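Local coordinates for bifunctional protein PutA (Bdellovibrio bacteriovorus, PDB 5UR2) that probably couples oxidation of L-proline at a flavin site to NAD-dependent oxidation of glutamate semialdehyde to L-glutamate, in one bifunctional chain, at residues 15-20 / 355-360; 362-367 / 391-396; 383-388 / 428-433. All blocks are in the same frame, centred on the assembly; numbering follows the deposited sequence.

Contact 1. Residues 15-20 / 355-360; sequences EEILKR and HNVRTL. With P5F (N-propargylglycine-modified flavin adenine dinucleotide), chain F.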
loop_
_atom_site.group_PDB
_atom_site.type_symbol
_atom_site.label_atom_id
_atom_site.label_comp_id
_atom_site.label_asym_id
_atom_site.label_seq_id
_atom_site.Cartn_x
_atom_site.Cartn_y
_atom_site.Cartn_z
ATOM N N GLU B 15 -49.011 12.952 33.796
ATOM C CA GLU B 15 -49.013 14.338 34.250
ATOM C C GLU B 15 -49.313 14.431 35.741
ATOM O O GLU B 15 -48.710 15.249 36.447
ATOM C CB GLU B 15 -50.024 15.156 33.444
ATOM C CG GLU B 15 -49.604 15.403 31.998
ATOM C CD GLU B 15 -50.676 16.124 31.193
ATOM O OE1 GLU B 15 -51.794 16.290 31.716
ATOM O OE2 GLU B 15 -50.400 16.528 30.041
ATOM N N GLU B 16 -50.227 13.591 36.245
ATOM C CA GLU B 16 -50.482 13.562 37.683
ATOM C C GLU B 16 -49.242 13.144 38.457
ATOM O O GLU B 16 -48.888 13.777 39.457
ATOM C CB GLU B 16 -51.633 12.611 38.002
ATOM C CG GLU B 16 -51.856 12.394 39.498
ATOM C CD GLU B 16 -52.902 11.319 39.791
ATOM O OE1 GLU B 16 -53.569 10.857 38.833
ATOM O OE2 GLU B 16 -53.066 10.957 40.981
ATOM N N ILE B 17 -48.543 12.108 37.976
ATOM C CA ILE B 17 -47.362 11.606 38.676
ATOM C C ILE B 17 -46.283 12.677 38.738
ATOM O O ILE B 17 -45.675 12.905 39.790
ATOM C CB ILE B 17 -46.853 10.314 38.000
ATOM C CG1 ILE B 17 -47.846 9.168 38.228
ATOM C CG2 ILE B 17 -45.440 9.967 38.461
ATOM C CD1 ILE B 17 -47.528 7.921 37.418
ATOM N N LEU B 18 -46.052 13.373 37.628
ATOM C CA LEU B 18 -45.050 14.433 37.623
ATOM C C LEU B 18 -45.483 15.625 38.477
ATOM O O LEU B 18 -44.633 16.312 39.061
ATOM C CB LEU B 18 -44.754 14.859 36.187
ATOM C CG LEU B 18 -44.090 13.757 35.342
ATOM C CD1 LEU B 18 -44.151 14.074 33.864
ATOM C CD2 LEU B 18 -42.653 13.547 35.748
ATOM N N LYS B 19 -46.786 15.912 38.540
ATOM C CA LYS B 19 -47.245 17.015 39.382
ATOM C C LYS B 19 -46.990 16.718 40.854
ATOM O O LYS B 19 -46.442 17.558 41.581
ATOM C CB LYS B 19 -48.728 17.299 39.128
ATOM C CG LYS B 19 -49.311 18.418 39.971
ATOM C CD LYS B 19 -48.494 19.710 39.884
ATOM C CE LYS B 19 -48.646 20.426 38.543
ATOM N NZ LYS B 19 -48.184 21.853 38.617
ATOM N N ARG B 20 -47.347 15.506 41.298
ATOM C CA ARG B 20 -47.069 15.096 42.671
ATOM C C ARG B 20 -45.579 15.163 42.974
ATOM O O ARG B 20 -45.178 15.521 44.089
ATOM C CB ARG B 20 -47.557 13.668 42.916
ATOM C CG ARG B 20 -49.044 13.448 42.997
ATOM C CD ARG B 20 -49.290 11.939 43.043
ATOM N NE ARG B 20 -50.680 11.561 43.294
ATOM C CZ ARG B 20 -51.199 11.350 44.500
ATOM N NH1 ARG B 20 -50.449 11.504 45.588
ATOM N NH2 ARG B 20 -52.472 10.989 44.612
ATOM N N HIS B 355 -37.941 3.008 35.992
ATOM C CA HIS B 355 -37.974 4.354 36.561
ATOM C C HIS B 355 -38.646 5.376 35.639
ATOM O O HIS B 355 -38.658 6.573 35.951
ATOM C CB HIS B 355 -36.561 4.825 36.911
ATOM C CG HIS B 355 -35.757 3.816 37.669
ATOM N ND1 HIS B 355 -34.976 2.865 37.048
ATOM C CD2 HIS B 355 -35.644 3.584 38.999
ATOM C CE1 HIS B 355 -34.397 2.107 37.963
ATOM N NE2 HIS B 355 -34.788 2.521 39.156
ATOM N N ASN B 356 -39.212 4.924 34.529
ATOM C CA ASN B 356 -39.754 5.781 33.479
ATOM C C ASN B 356 -41.227 6.055 33.768
ATOM O O ASN B 356 -42.028 5.116 33.825
ATOM C CB ASN B 356 -39.541 5.064 32.140
ATOM C CG ASN B 356 -40.067 5.824 30.935
ATOM O OD1 ASN B 356 -41.099 6.475 30.988
ATOM N ND2 ASN B 356 -39.352 5.708 29.816
ATOM N N VAL B 357 -41.584 7.338 33.953
ATOM C CA VAL B 357 -42.955 7.690 34.339
ATOM C C VAL B 357 -43.949 7.317 33.238
ATOM O O VAL B 357 -45.065 6.881 33.532
ATOM C CB VAL B 357 -43.055 9.182 34.718
ATOM C CG1 VAL B 357 -44.515 9.615 34.855
ATOM C CG2 VAL B 357 -42.350 9.436 36.038
ATOM N N ARG B 358 -43.566 7.473 31.960
ATOM C CA ARG B 358 -44.422 7.011 30.863
ATOM C C ARG B 358 -44.735 5.523 30.990
ATOM O O ARG B 358 -45.909 5.120 31.001
ATOM C CB ARG B 358 -43.767 7.307 29.510
ATOM C CG ARG B 358 -44.293 6.448 28.347
ATOM C CD ARG B 358 -45.733 6.791 27.959
ATOM N NE ARG B 358 -46.372 5.704 27.205
ATOM C CZ ARG B 358 -47.470 5.847 26.459
ATOM N NH1 ARG B 358 -48.054 7.032 26.358
ATOM N NH2 ARG B 358 -47.991 4.806 25.816
ATOM N N THR B 359 -43.688 4.695 31.107
ATOM C CA THR B 359 -43.852 3.249 31.265
ATOM C C THR B 359 -44.741 2.913 32.456
ATOM O O THR B 359 -45.670 2.101 32.351
ATOM C CB THR B 359 -42.480 2.592 31.438
ATOM O OG1 THR B 359 -41.624 2.969 30.348
ATOM C CG2 THR B 359 -42.609 1.047 31.496
ATOM N N LEU B 360 -44.450 3.513 33.611
ATOM C CA LEU B 360 -45.248 3.245 34.803
ATOM C C LEU B 360 -46.711 3.638 34.600
ATOM O O LEU B 360 -47.618 2.898 35.001
ATOM C CB LEU B 360 -44.651 3.985 36.004
ATOM C CG LEU B 360 -43.213 3.600 36.390
ATOM C CD1 LEU B 360 -42.627 4.568 37.416
ATOM C CD2 LEU B 360 -43.193 2.199 36.938
HETATM P PA P5F F . -35.560 3.958 30.472
HETATM O O1A P5F F . -37.065 4.255 30.154
HETATM O O2A P5F F . -34.620 5.050 30.346
HETATM O O5B P5F F . -34.911 2.932 29.583
HETATM C C5B P5F F . -33.510 2.752 29.415
HETATM C C4B P5F F . -33.275 1.403 28.718
HETATM O O4B P5F F . -33.615 1.407 27.353
HETATM C C3B P5F F . -31.874 0.863 28.742
HETATM O O3B P5F F . -31.541 0.303 29.954
HETATM C C2B P5F F . -31.897 -0.129 27.650
HETATM O O2B P5F F . -32.464 -1.306 28.114
HETATM C C1B P5F F . -32.812 0.494 26.658
HETATM N N9A P5F F . -32.145 1.210 25.600
HETATM C C8A P5F F . -31.256 2.270 25.716
HETATM N N7A P5F F . -30.891 2.655 24.486
HETATM C C5A P5F F . -31.536 1.873 23.527
HETATM C C6A P5F F . -31.527 1.806 22.135
HETATM N N6A P5F F . -30.726 2.714 21.364
HETATM N N1A P5F F . -32.272 0.888 21.490
HETATM C C2A P5F F . -33.046 0.017 22.171
HETATM N N3A P5F F . -33.054 0.038 23.535
HETATM C C4A P5F F . -32.337 0.931 24.229
HETATM N N1 P5F F . -31.671 -5.622 33.573
HETATM C C2 P5F F . -31.368 -6.921 33.022
HETATM O O2 P5F F . -30.979 -6.994 31.703
HETATM N N3 P5F F . -31.478 -8.106 33.819
HETATM C C4 P5F F . -31.880 -8.064 35.177
HETATM O O4 P5F F . -31.966 -9.262 35.898
HETATM C C4X P5F F . -32.191 -6.693 35.763
HETATM N N5 P5F F . -32.483 -6.514 37.184
HETATM C C5X P5F F . -33.186 -5.268 37.547
HETATM C C6 P5F F . -34.004 -5.212 38.797
HETATM C C7 P5F F . -34.750 -4.046 39.103
HETATM C C7M P5F F . -35.575 -4.004 40.371
HETATM C C8 P5F F . -34.727 -2.921 38.224
HETATM C C8M P5F F . -35.510 -1.666 38.515
HETATM C C9 P5F F . -33.958 -2.967 37.037
HETATM C C9A P5F F . -33.168 -4.188 36.710
HETATM N N10 P5F F . -32.391 -4.240 35.470
HETATM C C10 P5F F . -32.078 -5.546 34.962
HETATM C "C1'" P5F F . -32.095 -3.036 34.653
HETATM C "C2'" P5F F . -33.247 -2.665 33.718
HETATM O "O2'" P5F F . -33.352 -3.634 32.747
HETATM C "C3'" P5F F . -33.119 -1.293 33.052
HETATM O "O3'" P5F F . -31.990 -1.295 32.261
HETATM C "C4'" P5F F . -33.009 -0.117 34.011
HETATM O "O4'" P5F F . -33.684 -0.469 35.169
HETATM C "C5'" P5F F . -33.447 1.245 33.440
HETATM O "O5'" P5F F . -34.596 1.179 32.618
HETATM P P P5F F . -35.815 2.250 32.617
HETATM O O1P P5F F . -37.248 1.735 32.209
HETATM O O2P P5F F . -35.639 2.872 34.052
HETATM O O3P P5F F . -35.159 3.540 31.842
HETATM C C21 P5F F . -30.076 -7.146 37.990
HETATM C C22 P5F F . -31.359 -6.891 37.654
HETATM C C23 P5F F . -29.407 -8.486 37.638
#

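Contact 2. Residues 362-367 / 391-396; sequences ACMLYA and KTIVDM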
loop_
_atom_site.group_PDB
_atom_site.type_symbol
_atom_site.label_atom_id
_atom_site.label_comp_id
_atom_site.label_asym_id
_atom_site.label_seq_id
_atom_site.Cartn_x
_atom_site.Cartn_y
_atom_site.Cartn_z
ATOM N N ALA B 362 -48.438 3.911 31.784
ATOM C CA ALA B 362 -49.091 2.987 30.858
ATOM C C ALA B 362 -49.490 1.697 31.568
ATOM O O ALA B 362 -50.622 1.222 31.432
ATOM C CB ALA B 362 -48.165 2.691 29.677
ATOM N N CYS B 363 -48.584 1.135 32.368
ATOM C CA CYS B 363 -48.925 -0.068 33.112
ATOM C C CYS B 363 -50.137 0.166 34.012
ATOM O O CYS B 363 -51.043 -0.674 34.076
ATOM C CB CYS B 363 -47.726 -0.530 33.929
ATOM S SG CYS B 363 -46.349 -1.173 32.940
ATOM N N MET B 364 -50.180 1.308 34.698
ATOM C CA MET B 364 -51.294 1.580 35.600
ATOM C C MET B 364 -52.612 1.562 34.853
ATOM O O MET B 364 -53.597 0.983 35.326
ATOM C CB MET B 364 -51.118 2.930 36.290
ATOM C CG MET B 364 -49.997 2.994 37.303
ATOM S SD MET B 364 -49.767 4.678 37.901
ATOM C CE MET B 364 -48.404 4.419 39.030
ATOM N N LEU B 365 -52.651 2.212 33.687
ATOM C CA LEU B 365 -53.890 2.318 32.925
ATOM C C LEU B 365 -54.297 0.967 32.354
ATOM O O LEU B 365 -55.468 0.568 32.445
ATOM C CB LEU B 365 -53.732 3.353 31.804
ATOM C CG LEU B 365 -54.323 4.729 32.100
ATOM C CD1 LEU B 365 -55.833 4.655 32.215
ATOM C CD2 LEU B 365 -53.737 5.253 33.388
ATOM N N TYR B 366 -53.333 0.239 31.781
ATOM C CA TYR B 366 -53.622 -1.084 31.240
ATOM C C TYR B 366 -54.197 -1.985 32.325
ATOM O O TYR B 366 -55.150 -2.745 32.084
ATOM C CB TYR B 366 -52.349 -1.701 30.641
ATOM C CG TYR B 366 -51.777 -0.967 29.435
ATOM C CD1 TYR B 366 -52.593 -0.298 28.522
ATOM C CD2 TYR B 366 -50.405 -0.909 29.241
ATOM C CE1 TYR B 366 -52.039 0.391 27.415
ATOM C CE2 TYR B 366 -49.846 -0.219 28.156
ATOM C CZ TYR B 366 -50.660 0.421 27.245
ATOM O OH TYR B 366 -50.072 1.092 26.181
ATOM N N ALA B 367 -53.655 -1.887 33.545
ATOM C CA ALA B 367 -54.242 -2.625 34.659
ATOM C C ALA B 367 -55.659 -2.142 34.945
ATOM O O ALA B 367 -56.559 -2.950 35.202
ATOM C CB ALA B 367 -53.365 -2.501 35.907
ATOM N N LYS B 391 -41.071 7.684 45.755
ATOM C CA LYS B 391 -41.930 8.128 46.846
ATOM C C LYS B 391 -43.347 8.387 46.356
ATOM O O LYS B 391 -44.319 8.036 47.034
ATOM C CB LYS B 391 -41.336 9.383 47.485
ATOM C CG LYS B 391 -42.236 10.085 48.482
ATOM C CD LYS B 391 -42.178 9.454 49.854
ATOM C CE LYS B 391 -42.663 10.439 50.918
ATOM N NZ LYS B 391 -43.920 11.132 50.501
ATOM N N THR B 392 -43.479 8.979 45.162
ATOM C CA THR B 392 -44.799 9.266 44.604
ATOM C C THR B 392 -45.596 7.985 44.371
ATOM O O THR B 392 -46.779 7.913 44.723
ATOM C CB THR B 392 -44.654 10.064 43.304
ATOM O OG1 THR B 392 -44.073 11.343 43.585
ATOM C CG2 THR B 392 -46.011 10.276 42.646
ATOM N N ILE B 393 -44.959 6.960 43.795
ATOM C CA ILE B 393 -45.634 5.682 43.559
ATOM C C ILE B 393 -46.179 5.110 44.859
ATOM O O ILE B 393 -47.289 4.562 44.896
ATOM C CB ILE B 393 -44.680 4.675 42.886
ATOM C CG1 ILE B 393 -44.178 5.182 41.539
ATOM C CG2 ILE B 393 -45.368 3.340 42.726
ATOM C CD1 ILE B 393 -45.253 5.352 40.517
ATOM N N VAL B 394 -45.395 5.199 45.938
ATOM C CA VAL B 394 -45.844 4.695 47.234
ATOM C C VAL B 394 -47.030 5.507 47.737
ATOM O O VAL B 394 -48.009 4.950 48.252
ATOM C CB VAL B 394 -44.678 4.702 48.242
ATOM C CG1 VAL B 394 -45.162 4.284 49.627
ATOM C CG2 VAL B 394 -43.550 3.800 47.766
ATOM N N ASP B 395 -46.950 6.839 47.619
ATOM C CA ASP B 395 -48.071 7.683 48.033
ATOM C C ASP B 395 -49.342 7.327 47.276
ATOM O O ASP B 395 -50.439 7.407 47.836
ATOM C CB ASP B 395 -47.750 9.163 47.819
ATOM C CG ASP B 395 -46.663 9.680 48.749
ATOM O OD1 ASP B 395 -46.442 9.072 49.825
ATOM O OD2 ASP B 395 -46.046 10.715 48.401
ATOM N N MET B 396 -49.222 6.915 46.014
ATOM C CA MET B 396 -50.407 6.570 45.241
ATOM C C MET B 396 -50.975 5.211 45.623
ATOM O O MET B 396 -51.962 4.773 45.016
ATOM C CB MET B 396 -50.077 6.630 43.749
ATOM C CG MET B 396 -49.844 8.063 43.288
ATOM S SD MET B 396 -49.114 8.213 41.659
ATOM C CE MET B 396 -50.446 7.630 40.608
#

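Contact 3. Residues 383-388 / 428-433; sequences YGMAEP and SWLRGK. With P5F (N-propargylglycine-modified flavin adenine dinucleotide), chain F.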
loop_
_atom_site.group_PDB
_atom_site.type_symbol
_atom_site.label_atom_id
_atom_site.label_comp_id
_atom_site.label_asym_id
_atom_site.label_seq_id
_atom_site.Cartn_x
_atom_site.Cartn_y
_atom_site.Cartn_z
ATOM N N TYR B 383 -32.400 0.575 44.327
ATOM C CA TYR B 383 -32.089 1.356 45.523
ATOM C C TYR B 383 -31.283 2.606 45.160
ATOM O O TYR B 383 -30.360 2.552 44.338
ATOM C CB TYR B 383 -31.331 0.472 46.526
ATOM C CG TYR B 383 -30.775 1.193 47.735
ATOM C CD1 TYR B 383 -31.585 1.537 48.819
ATOM C CD2 TYR B 383 -29.424 1.519 47.792
ATOM C CE1 TYR B 383 -31.057 2.198 49.923
ATOM C CE2 TYR B 383 -28.888 2.178 48.881
ATOM C CZ TYR B 383 -29.705 2.516 49.938
ATOM O OH TYR B 383 -29.139 3.163 51.000
ATOM N N GLY B 384 -31.677 3.750 45.736
ATOM C CA GLY B 384 -30.994 5.009 45.502
ATOM C C GLY B 384 -31.346 5.731 44.212
ATOM O O GLY B 384 -30.893 6.864 44.019
ATOM N N MET B 385 -32.136 5.126 43.329
ATOM C CA MET B 385 -32.509 5.708 42.045
ATOM C C MET B 385 -33.915 6.276 42.125
ATOM O O MET B 385 -34.785 5.707 42.789
ATOM C CB MET B 385 -32.458 4.669 40.917
ATOM C CG MET B 385 -31.091 4.387 40.377
ATOM S SD MET B 385 -30.368 5.878 39.687
ATOM C CE MET B 385 -31.480 6.129 38.340
ATOM N N ALA B 386 -34.132 7.409 41.455
ATOM C CA ALA B 386 -35.483 7.918 41.200
ATOM C C ALA B 386 -36.265 8.137 42.488
ATOM O O ALA B 386 -37.462 7.848 42.564
ATOM C CB ALA B 386 -36.258 6.983 40.265
ATOM N N GLU B 387 -35.589 8.661 43.509
ATOM C CA GLU B 387 -36.235 8.957 44.791
ATOM C C GLU B 387 -37.538 9.743 44.671
ATOM O O GLU B 387 -38.521 9.368 45.335
ATOM C CB GLU B 387 -35.234 9.695 45.692
ATOM C CG GLU B 387 -34.248 8.761 46.362
ATOM C CD GLU B 387 -34.940 7.574 46.997
ATOM O OE1 GLU B 387 -35.852 7.816 47.822
ATOM O OE2 GLU B 387 -34.594 6.413 46.653
ATOM N N PRO B 388 -37.627 10.824 43.886
ATOM C CA PRO B 388 -38.911 11.542 43.831
ATOM C C PRO B 388 -40.021 10.715 43.209
ATOM O O PRO B 388 -41.177 10.804 43.644
ATOM C CB PRO B 388 -38.591 12.781 42.978
ATOM C CG PRO B 388 -37.116 12.860 42.923
ATOM C CD PRO B 388 -36.622 11.456 43.017
ATOM N N SER B 428 -31.597 7.811 28.085
ATOM C CA SER B 428 -32.164 7.639 29.417
ATOM C C SER B 428 -33.374 8.549 29.632
ATOM O O SER B 428 -33.297 9.761 29.427
ATOM C CB SER B 428 -31.100 7.916 30.478
ATOM O OG SER B 428 -31.706 8.105 31.745
ATOM N N TRP B 429 -34.498 7.964 30.055
ATOM C CA TRP B 429 -35.677 8.783 30.328
ATOM C C TRP B 429 -35.426 9.762 31.472
ATOM O O TRP B 429 -35.839 10.930 31.402
ATOM C CB TRP B 429 -36.885 7.899 30.641
ATOM C CG TRP B 429 -38.169 8.688 30.691
ATOM C CD1 TRP B 429 -39.031 8.914 29.655
ATOM C CD2 TRP B 429 -38.727 9.362 31.828
ATOM N NE1 TRP B 429 -40.088 9.688 30.073
ATOM C CE2 TRP B 429 -39.926 9.981 31.400
ATOM C CE3 TRP B 429 -38.330 9.510 33.159
ATOM C CZ2 TRP B 429 -40.736 10.729 32.264
ATOM C CZ3 TRP B 429 -39.138 10.263 34.018
ATOM C CH2 TRP B 429 -40.325 10.861 33.563
ATOM N N LEU B 430 -34.757 9.303 32.536
ATOM C CA LEU B 430 -34.464 10.171 33.675
ATOM C C LEU B 430 -33.555 11.322 33.278
ATOM O O LEU B 430 -33.730 12.452 33.749
ATOM C CB LEU B 430 -33.825 9.373 34.801
ATOM C CG LEU B 430 -34.789 8.491 35.576
ATOM C CD1 LEU B 430 -33.981 7.586 36.467
ATOM C CD2 LEU B 430 -35.745 9.339 36.373
ATOM N N ARG B 431 -32.551 11.052 32.443
ATOM C CA ARG B 431 -31.716 12.143 31.964
ATOM C C ARG B 431 -32.538 13.158 31.174
ATOM O O ARG B 431 -32.386 14.372 31.361
ATOM C CB ARG B 431 -30.569 11.617 31.104
ATOM C CG ARG B 431 -29.829 12.752 30.427
ATOM C CD ARG B 431 -28.799 12.277 29.447
ATOM N NE ARG B 431 -28.362 13.374 28.588
ATOM C CZ ARG B 431 -27.262 13.353 27.839
ATOM N NH1 ARG B 431 -26.471 12.287 27.841
ATOM N NH2 ARG B 431 -26.952 14.401 27.085
ATOM N N GLY B 432 -33.438 12.683 30.310
ATOM C CA GLY B 432 -34.243 13.609 29.534
ATOM C C GLY B 432 -35.077 14.528 30.405
ATOM O O GLY B 432 -35.245 15.714 30.095
ATOM N N LYS B 433 -35.599 13.996 31.518
ATOM C CA LYS B 433 -36.426 14.768 32.444
ATOM C C LYS B 433 -35.599 15.720 33.313
ATOM O O LYS B 433 -35.928 16.905 33.431
ATOM C CB LYS B 433 -37.244 13.818 33.324
ATOM C CG LYS B 433 -37.756 14.461 34.592
ATOM C CD LYS B 433 -38.892 15.411 34.357
ATOM C CE LYS B 433 -39.342 15.996 35.682
ATOM N NZ LYS B 433 -40.177 17.221 35.443
HETATM P PA P5F F . -35.560 3.958 30.472
HETATM O O1A P5F F . -37.065 4.255 30.154
HETATM O O2A P5F F . -34.620 5.050 30.346
HETATM O O5B P5F F . -34.911 2.932 29.583
HETATM C C5B P5F F . -33.510 2.752 29.415
HETATM C C4B P5F F . -33.275 1.403 28.718
HETATM O O4B P5F F . -33.615 1.407 27.353
HETATM C C3B P5F F . -31.874 0.863 28.742
HETATM O O3B P5F F . -31.541 0.303 29.954
HETATM C C2B P5F F . -31.897 -0.129 27.650
HETATM O O2B P5F F . -32.464 -1.306 28.114
HETATM C C1B P5F F . -32.812 0.494 26.658
HETATM N N9A P5F F . -32.145 1.210 25.600
HETATM C C8A P5F F . -31.256 2.270 25.716
HETATM N N7A P5F F . -30.891 2.655 24.486
HETATM C C5A P5F F . -31.536 1.873 23.527
HETATM C C6A P5F F . -31.527 1.806 22.135
HETATM N N6A P5F F . -30.726 2.714 21.364
HETATM N N1A P5F F . -32.272 0.888 21.490
HETATM C C2A P5F F . -33.046 0.017 22.171
HETATM N N3A P5F F . -33.054 0.038 23.535
HETATM C C4A P5F F . -32.337 0.931 24.229
HETATM N N1 P5F F . -31.671 -5.622 33.573
HETATM C C2 P5F F . -31.368 -6.921 33.022
HETATM O O2 P5F F . -30.979 -6.994 31.703
HETATM N N3 P5F F . -31.478 -8.106 33.819
HETATM C C4 P5F F . -31.880 -8.064 35.177
HETATM O O4 P5F F . -31.966 -9.262 35.898
HETATM C C4X P5F F . -32.191 -6.693 35.763
HETATM N N5 P5F F . -32.483 -6.514 37.184
HETATM C C5X P5F F . -33.186 -5.268 37.547
HETATM C C6 P5F F . -34.004 -5.212 38.797
HETATM C C7 P5F F . -34.750 -4.046 39.103
HETATM C C7M P5F F . -35.575 -4.004 40.371
HETATM C C8 P5F F . -34.727 -2.921 38.224
HETATM C C8M P5F F . -35.510 -1.666 38.515
HETATM C C9 P5F F . -33.958 -2.967 37.037
HETATM C C9A P5F F . -33.168 -4.188 36.710
HETATM N N10 P5F F . -32.391 -4.240 35.470
HETATM C C10 P5F F . -32.078 -5.546 34.962
HETATM C "C1'" P5F F . -32.095 -3.036 34.653
HETATM C "C2'" P5F F . -33.247 -2.665 33.718
HETATM O "O2'" P5F F . -33.352 -3.634 32.747
HETATM C "C3'" P5F F . -33.119 -1.293 33.052
HETATM O "O3'" P5F F . -31.990 -1.295 32.261
HETATM C "C4'" P5F F . -33.009 -0.117 34.011
HETATM O "O4'" P5F F . -33.684 -0.469 35.169
HETATM C "C5'" P5F F . -33.447 1.245 33.440
HETATM O "O5'" P5F F . -34.596 1.179 32.618
HETATM P P P5F F . -35.815 2.250 32.617
HETATM O O1P P5F F . -37.248 1.735 32.209
HETATM O O2P P5F F . -35.639 2.872 34.052
HETATM O O3P P5F F . -35.159 3.540 31.842
HETATM C C21 P5F F . -30.076 -7.146 37.990
HETATM C C22 P5F F . -31.359 -6.891 37.654
HETATM C C23 P5F F . -29.407 -8.486 37.638
#

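Contact 1. Residues 15-20 / 355-360
Val357 spreads both methyl groups toward helix 6-22, where Ile17 meets both branches through CG2, CG1 of Val357 more closely, and Leu18 comes nearest to CG2. CG2 of Ile17 lies against CG1 of Val357 at 3.7 Å, the two side chains running past each other in opposite senses, so that they touch along their flanks. Leu18 approaches more slantwise, its CD2 ending 4.1 Å from CG2 of Val357. In Val357, CG1 stands anti to the backbone N (chi1 169°) and CG2 anti to the carbonyl carbon, which turns both methyls to helix 6-22, CG1 nearer Ile17 and CG2 touching both residues. Beta-branched valine and isoleucine suit such a place: their compact, stiff side chains pack where the nearest CA atoms, those of Ile17 and Val357, are 7.3 Å apart.

The residues just before Val357 turn the other way, to the flavin cofactor. His355 grips phosphate oxygen O2P of P5F twice, through its backbone N at 3.0 Å and through ND1 at 3.1 Å, with O2P at the ring edge in the ring plane. Asn356 splits its amide: ND2 gives a nearly straight 2.7 Å bond to O1A of P5F, while OD1, as N-cap of helix 357-369, accepts from N of Thr359, which sits well above the carbonyl plane. NE2 of His355 is hydrogen-bonded to the backbone N of Leu382; with both ring nitrogens engaged, the imidazole's rotation is fixed.

The segment 355-360 follows strand 349-353 of the proline dehydrogenase barrel, with helix 6-22 packed outside it, helices 429-434 and 440-444 beside Val357, and Phe379 and Met381 of strand 379-382 against Leu360.

Contact 2. Residues 362-367 / 391-396
Met364 reaches out from helix 357-369 and brings its terminal methyl against both Ile393 and Met396 of the segment 391-396. It supplies the largest share of the buried surface. Its chain is extended beyond CG (chi2 173°, chi3 -179°), which carries CE far enough to bridge well-separated backbones: the closest CA atoms, of Met364 and Ile393, are 10.6 Å apart. CE comes to 3.6 Å from CD1 of Ile393, the two side chains meeting at a slant.

The contact joins helix 357-369 to helix 387-395 and the residue just after its end. Helix 357-369, strand 379-382 and helix 387-395 follow one another as successive elements of the proline dehydrogenase (beta/alpha)8 barrel, the two helices packing side by side outside the strand; Phe379 and Met381 of the strand also touch Met364 and Ile393 respectively.

Met396 comes in nearly at right angles to Met364, bent at its last torsion (chi3 69°), and brings CE to 4.1 Å from SD of Met364. Long, flexible thioethers suit backbones this far apart, since they can bridge the distance without a polar group to satisfy. Tyr398 lies against both Met364 and Ile393, while Arg20 of helix 6-22 packs on Met396.

Contact 3. Residues 383-388 / 428-433
CE of Met385 and CD1 of Leu430 meet at 3.4 Å, tighter than usual for two carbons, and form the closest approach between helix 429-434 and the loop 383-386 that leads into helix 387-395. The side chains meet at an angle, methyl against methyl. Met385 gets there by folding: its chain bends at chi2 (-61°) and again at chi3 (-66°), which curls the thioether toward Leu430 although the residue starts off to one side. Leu430 heads toward the loop, and its CD1 makes both contacts, the second with the small CB of Ala386, a looser one at 4.5 Å. Ala386 immediately precedes helix 387-395.

The next shell is the start of helix 429-434. Ser428 caps it, its OG accepting from N of Arg431 at 3.1 Å in a nearly straight bond. The backbone N of Trp429, the residue right after Ser428, donates to O2A of P5F at 2.9 Å, close to linear at 177°. The indole of Trp429 is held by NE1, bonded to the carbonyl of Leu443, and carries CB of Lys433 over the rim of one face.

Farther out, His355 packs on Met385, and Glu387 pairs with Lys390 at the beginning of helix 387-395.

Two chemistries therefore sit side by side. The loop and the helix are joined by hydrocarbon and thioether packing, without a hydrogen bond between them, whereas the helix start turns a backbone N-H to a pyrophosphate oxygen, and the positive end of the helix dipole would probably help stabilise that anion.

In the fold
All three contacts are largely buried and apolar across their segments, but they differ in what lies next to them. Contact 2 is plain packing between the barrel helices 357-369 and 387-395, with the side chain of Ile393 about 11 Å from P5F and Met396 partly exposed. Contact 1 shares helix 357-369 with it and joins that helix to the N-terminal helix 6-22; Ile17 and Arg20 also touch Met396, tying the two together. Contacts 1 and 3 both reach the pyrophosphate of P5F, contact 1 with three hydrogen bonds and contact 3 with one, and meet where Val357 and Asn356 pack on Trp429. Contact 3 shares helix 387-395 with contact 2, at its opposite end.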